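Local atomic coordinates of cell division control protein 13 (Saccharomyces cerevisiae, PDB entry 4HCE), a protein that probably acts in telomere maintenance, its OB2 domain pairing with a second copy of itself, a dimerization required for productive Stn1 binding. Residues B[35-39]-B[40-44]; B[74-78]-B[79-83]. All coordinates share one frame; numbering follows the deposited sequence.

Contact 1. Residues B[35-39]-B[40-44]; sequences NEFKY and CTLKL
F37 and C40 meet where the chain leaves a short 3-10 turn, swings round K38 and Y39 and straightens into the strand that carries K43 and L44; the CA of F37 lies 3.3 Å from C40 O in a CA-H...O contact, with 130° at the hydrogen. The same carbonyl oxygen sits at the edge of the F37 ring, in its plane, 3.6 Å from CD1. F37 CG is anti to its own carbonyl carbon (chi1 -55°), and the ring ends with CE1 resting 3.7 Å from L42 CB while CZ brushes L42 CD1. The L42 amide nitrogen approaches CD1 obliquely, and on one face of the ring, off toward the rim, lies E36 CB. F31 adds an edge-to-face partner to F37.

C40 CB lies 3.2 Å from E36 O, while SG stands opposite the backbone N (chi1 -154°) and forms a disulfide with C40 of the second subunit. Around that bond E36 and Y39 pack on Y39 and E36 of the second subunit. A water spans the bend, donating to Y39 O at 2.8 Å and hydrogen-bonding T41 OG1 at the same distance.

Chemically, then, the contacts across the bend are apolar packing, a CA-H...O contact and a bridging water, with F37 and L42 anchoring it to the domain's apolar interior while C40 ties it covalently to the partner chain, consistent with a role for this loop in OB2 dimerization.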
loop_
_atom_site.group_PDB
_atom_site.type_symbol
_atom_site.label_atom_id
_atom_site.label_comp_id
_atom_site.label_asym_id
_atom_site.label_seq_id
_atom_site.Cartn_x
_atom_site.Cartn_y
_atom_site.Cartn_z
ATOM N N ASN B 35 14.485 3.940 11.323
ATOM C CA ASN B 35 15.225 4.173 10.068
ATOM C C ASN B 35 14.613 3.482 8.851
ATOM O O ASN B 35 14.823 3.918 7.724
ATOM C CB ASN B 35 16.695 3.765 10.202
ATOM C CG ASN B 35 17.427 4.554 11.271
ATOM O OD1 ASN B 35 17.170 5.744 11.482
ATOM N ND2 ASN B 35 18.347 3.883 11.967
ATOM N N GLU B 36 13.854 2.413 9.099
ATOM C CA GLU B 36 13.132 1.675 8.059
ATOM C C GLU B 36 12.151 2.551 7.302
ATOM O O GLU B 36 11.758 2.212 6.185
ATOM C CB GLU B 36 12.328 0.534 8.685
ATOM C CG GLU B 36 13.005 -0.143 9.870
ATOM C CD GLU B 36 13.876 -1.302 9.459
ATOM O OE1 GLU B 36 13.391 -2.130 8.671
ATOM O OE2 GLU B 36 15.029 -1.390 9.922
ATOM N N PHE B 37 11.752 3.664 7.923
ATOM C CA PHE B 37 10.710 4.529 7.392
ATOM C C PHE B 37 11.207 5.835 6.781
ATOM O O PHE B 37 10.455 6.814 6.695
ATOM C CB PHE B 37 9.607 4.743 8.455
ATOM C CG PHE B 37 9.048 3.446 8.966
ATOM C CD1 PHE B 37 8.177 2.689 8.171
ATOM C CD2 PHE B 37 9.463 2.929 10.187
ATOM C CE1 PHE B 37 7.702 1.459 8.612
ATOM C CE2 PHE B 37 8.993 1.705 10.627
ATOM C CZ PHE B 37 8.112 0.964 9.843
ATOM N N LYS B 38 12.463 5.850 6.338
ATOM C CA LYS B 38 12.927 6.989 5.547
ATOM C C LYS B 38 12.185 7.038 4.207
ATOM O O LYS B 38 11.622 8.081 3.854
ATOM C CB LYS B 38 14.443 6.968 5.319
ATOM C CG LYS B 38 14.963 8.266 4.703
ATOM C CD LYS B 38 16.473 8.252 4.532
ATOM C CE LYS B 38 16.961 9.526 3.862
ATOM N NZ LYS B 38 18.311 9.311 3.272
ATOM N N TYR B 39 12.172 5.902 3.502
ATOM C CA TYR B 39 11.533 5.762 2.179
ATOM C C TYR B 39 10.199 5.007 2.257
ATOM O O TYR B 39 9.206 5.391 1.619
ATOM C CB TYR B 39 12.466 5.024 1.201
ATOM C CG TYR B 39 13.828 5.663 1.031
ATOM C CD1 TYR B 39 14.000 6.796 0.223
ATOM C CD2 TYR B 39 14.949 5.136 1.673
ATOM C CE1 TYR B 39 15.253 7.379 0.058
ATOM C CE2 TYR B 39 16.200 5.717 1.519
ATOM C CZ TYR B 39 16.346 6.833 0.710
ATOM O OH TYR B 39 17.593 7.395 0.562
ATOM N N CYS B 40 10.207 3.932 3.046
ATOM C CA CYS B 40 9.040 3.122 3.308
ATOM C C CYS B 40 8.037 3.809 4.234
ATOM O O CYS B 40 8.421 4.613 5.085
ATOM C CB CYS B 40 9.471 1.823 3.964
ATOM S SG CYS B 40 8.285 0.519 3.637
ATOM N N THR B 41 6.763 3.449 4.078
ATOM C CA THR B 41 5.679 4.007 4.889
ATOM C C THR B 41 5.022 2.946 5.795
ATOM O O THR B 41 4.839 1.800 5.398
ATOM C CB THR B 41 4.650 4.714 3.982
ATOM O OG1 THR B 41 5.304 5.818 3.343
ATOM C CG2 THR B 41 3.464 5.237 4.769
ATOM N N LEU B 42 4.720 3.336 7.026
ATOM C CA LEU B 42 4.013 2.470 7.940
ATOM C C LEU B 42 2.519 2.583 7.661
ATOM O O LEU B 42 1.957 3.688 7.636
ATOM C CB LEU B 42 4.347 2.818 9.392
ATOM C CG LEU B 42 3.620 2.042 10.498
ATOM C CD1 LEU B 42 4.029 0.568 10.505
ATOM C CD2 LEU B 42 3.920 2.702 11.837
ATOM N N LYS B 43 1.902 1.431 7.428
ATOM C CA LYS B 43 0.474 1.320 7.156
ATOM C C LYS B 43 -0.179 0.407 8.185
ATOM O O LYS B 43 0.408 -0.623 8.585
ATOM C CB LYS B 43 0.230 0.756 5.752
ATOM C CG LYS B 43 0.718 1.675 4.637
ATOM C CD LYS B 43 0.987 0.901 3.359
ATOM C CE LYS B 43 2.253 1.391 2.672
ATOM N NZ LYS B 43 2.016 2.204 1.431
ATOM N N LEU B 44 -1.373 0.797 8.634
ATOM C CA LEU B 44 -2.165 -0.061 9.532
ATOM C C LEU B 44 -3.436 -0.522 8.849
ATOM O O LEU B 44 -3.996 0.207 8.030
ATOM C CB LEU B 44 -2.503 0.665 10.829
ATOM C CG LEU B 44 -1.324 1.295 11.580
ATOM C CD1 LEU B 44 -1.889 2.013 12.800
ATOM C CD2 LEU B 44 -0.271 0.282 11.994
HETATM O O HOH W 1 6.516 5.514 0.823
#

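Contact 2. Residues B[74-78]-B[79-83]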
loop_
_atom_site.group_PDB
_atom_site.type_symbol
_atom_site.label_atom_id
_atom_site.label_comp_id
_atom_site.label_asym_id
_atom_site.label_seq_id
_atom_site.Cartn_x
_atom_site.Cartn_y
_atom_site.Cartn_z
ATOM N N ARG B 74 5.827 11.549 12.912
ATOM C CA ARG B 74 4.503 11.160 13.354
ATOM C C ARG B 74 4.492 9.755 13.979
ATOM O O ARG B 74 3.804 9.518 14.960
ATOM C CB ARG B 74 3.501 11.284 12.197
ATOM C CG ARG B 74 2.092 10.845 12.535
ATOM C CD ARG B 74 1.502 11.693 13.655
ATOM N NE ARG B 74 0.064 11.475 13.724
ATOM C CZ ARG B 74 -0.715 11.859 14.721
ATOM N NH1 ARG B 74 -0.190 12.473 15.774
ATOM N NH2 ARG B 74 -2.013 11.604 14.670
ATOM N N ILE B 75 5.274 8.835 13.418
ATOM C CA ILE B 75 5.435 7.500 14.002
ATOM C C ILE B 75 5.978 7.601 15.429
ATOM O O ILE B 75 5.482 6.929 16.334
ATOM C CB ILE B 75 6.368 6.626 13.135
ATOM C CG1 ILE B 75 5.692 6.288 11.793
ATOM C CG2 ILE B 75 6.822 5.353 13.864
ATOM C CD1 ILE B 75 6.616 5.583 10.811
ATOM N N CYS B 76 6.990 8.443 15.614
ATOM C CA CYS B 76 7.622 8.643 16.918
ATOM C C CYS B 76 6.676 9.247 17.943
ATOM O O CYS B 76 6.595 8.773 19.076
ATOM C CB CYS B 76 8.895 9.490 16.783
ATOM S SG CYS B 76 10.213 8.512 16.041
ATOM N N GLU B 77 5.957 10.280 17.524
ATOM C CA GLU B 77 4.994 10.965 18.381
ATOM C C GLU B 77 3.996 9.984 18.990
ATOM O O GLU B 77 3.685 10.067 20.190
ATOM C CB GLU B 77 4.248 12.030 17.571
ATOM C CG GLU B 77 3.156 12.769 18.330
ATOM C CD GLU B 77 2.538 13.895 17.507
ATOM O OE1 GLU B 77 2.128 13.670 16.345
ATOM O OE2 GLU B 77 2.460 15.025 18.015
ATOM N N LEU B 78 3.510 9.065 18.152
ATOM C CA LEU B 78 2.476 8.116 18.530
ATOM C C LEU B 78 3.055 6.974 19.357
ATOM O O LEU B 78 2.492 6.595 20.395
ATOM C CB LEU B 78 1.762 7.560 17.267
ATOM C CG LEU B 78 0.887 8.534 16.473
ATOM C CD1 LEU B 78 0.486 7.956 15.121
ATOM C CD2 LEU B 78 -0.357 8.937 17.272
ATOM N N PHE B 79 4.177 6.436 18.892
ATOM C CA PHE B 79 4.701 5.173 19.410
ATOM C C PHE B 79 6.001 5.321 20.174
ATOM O O PHE B 79 6.367 4.438 20.934
ATOM C CB PHE B 79 4.907 4.163 18.263
ATOM C CG PHE B 79 3.656 3.857 17.483
ATOM C CD1 PHE B 79 2.571 3.219 18.097
ATOM C CD2 PHE B 79 3.565 4.194 16.136
ATOM C CE1 PHE B 79 1.412 2.939 17.380
ATOM C CE2 PHE B 79 2.410 3.928 15.412
ATOM C CZ PHE B 79 1.335 3.298 16.032
ATOM N N GLY B 80 6.709 6.429 19.961
ATOM C CA GLY B 80 8.001 6.630 20.595
ATOM C C GLY B 80 9.086 5.995 19.766
ATOM O O GLY B 80 8.906 4.887 19.264
ATOM N N VAL B 81 10.218 6.692 19.643
ATOM C CA VAL B 81 11.370 6.203 18.880
ATOM C C VAL B 81 11.920 4.929 19.528
ATOM O O VAL B 81 12.379 4.028 18.829
ATOM C CB VAL B 81 12.470 7.312 18.678
ATOM C CG1 VAL B 81 13.210 7.647 19.978
ATOM C CG2 VAL B 81 13.448 6.932 17.563
ATOM N N LEU B 82 11.831 4.856 20.858
ATOM C CA LEU B 82 12.325 3.712 21.641
ATOM C C LEU B 82 11.506 2.433 21.444
ATOM O O LEU B 82 11.954 1.355 21.813
ATOM C CB LEU B 82 12.398 4.064 23.140
ATOM C CG LEU B 82 13.282 5.268 23.523
ATOM C CD1 LEU B 82 13.095 5.687 24.984
ATOM C CD2 LEU B 82 14.741 4.955 23.255
ATOM N N ASN B 83 10.307 2.564 20.875
ATOM C CA ASN B 83 9.389 1.424 20.663
ATOM C C ASN B 83 9.179 1.037 19.202
ATOM O O ASN B 83 8.361 0.166 18.891
ATOM C CB ASN B 83 8.046 1.731 21.322
ATOM C CG ASN B 83 8.218 2.200 22.763
ATOM O OD1 ASN B 83 8.774 1.472 23.592
ATOM N ND2 ASN B 83 7.789 3.431 23.058
#
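F79 closes the last turn of the helix, its N giving a 2.9 Å hydrogen bond to I75 O; G80 N also bonds C76 O, at a modelled 2.5 Å that is too short to be taken at face value. The F79 ring lies against the helix flank: L78 CB bulges over one face, 4.1 Å from the ring centroid and 14° off the normal, offset toward the rim. I75 CG2 reaches the CD2 corner of the ring at 4.1 Å, the two side chains slanting past each other. Cutting F79 back to an alanine is likely to leave L78 CB and I75 CG2 beside a gap where the ring had lain.

Farther along, the chain turns at G80, whose positive phi lets it leave the helix; a CB there would run into N83 ND2. N83 ND2 itself bonds F79 O at 2.7 Å, nearly straight at 161° and in the carbonyl plane. V81 CB lies 3.7 Å from C76 SG, a small knob beside the sulfur, with CG2 also close to it.

Beyond these residues, F79 packs on I89 and I92 of the helix 86-92 and on L42 of the strand 42-47, while I75 and L78 lean on I69 of the strand 65-69.

From the N terminus, the chain leaves the strand 16-27 and reaches contact 1 at the far end of the loop, where the bend at 35-41 delivers it into the strand 42-47. It then runs through the strand 65-69 and into the helix 72-79; contact 2 ends that helix and turns the chain toward the helix 86-92. The two are in series, neither enclosing nor crossing the other, with centres about 12 Å apart. They meet through I75, whose CD1 lies 3.7 Å from F37 CG, and through L42 CD2 near F79 CE2. Together they join loop, helix and sheet within the OB2 domain, contact 1 alone reaching the second subunit.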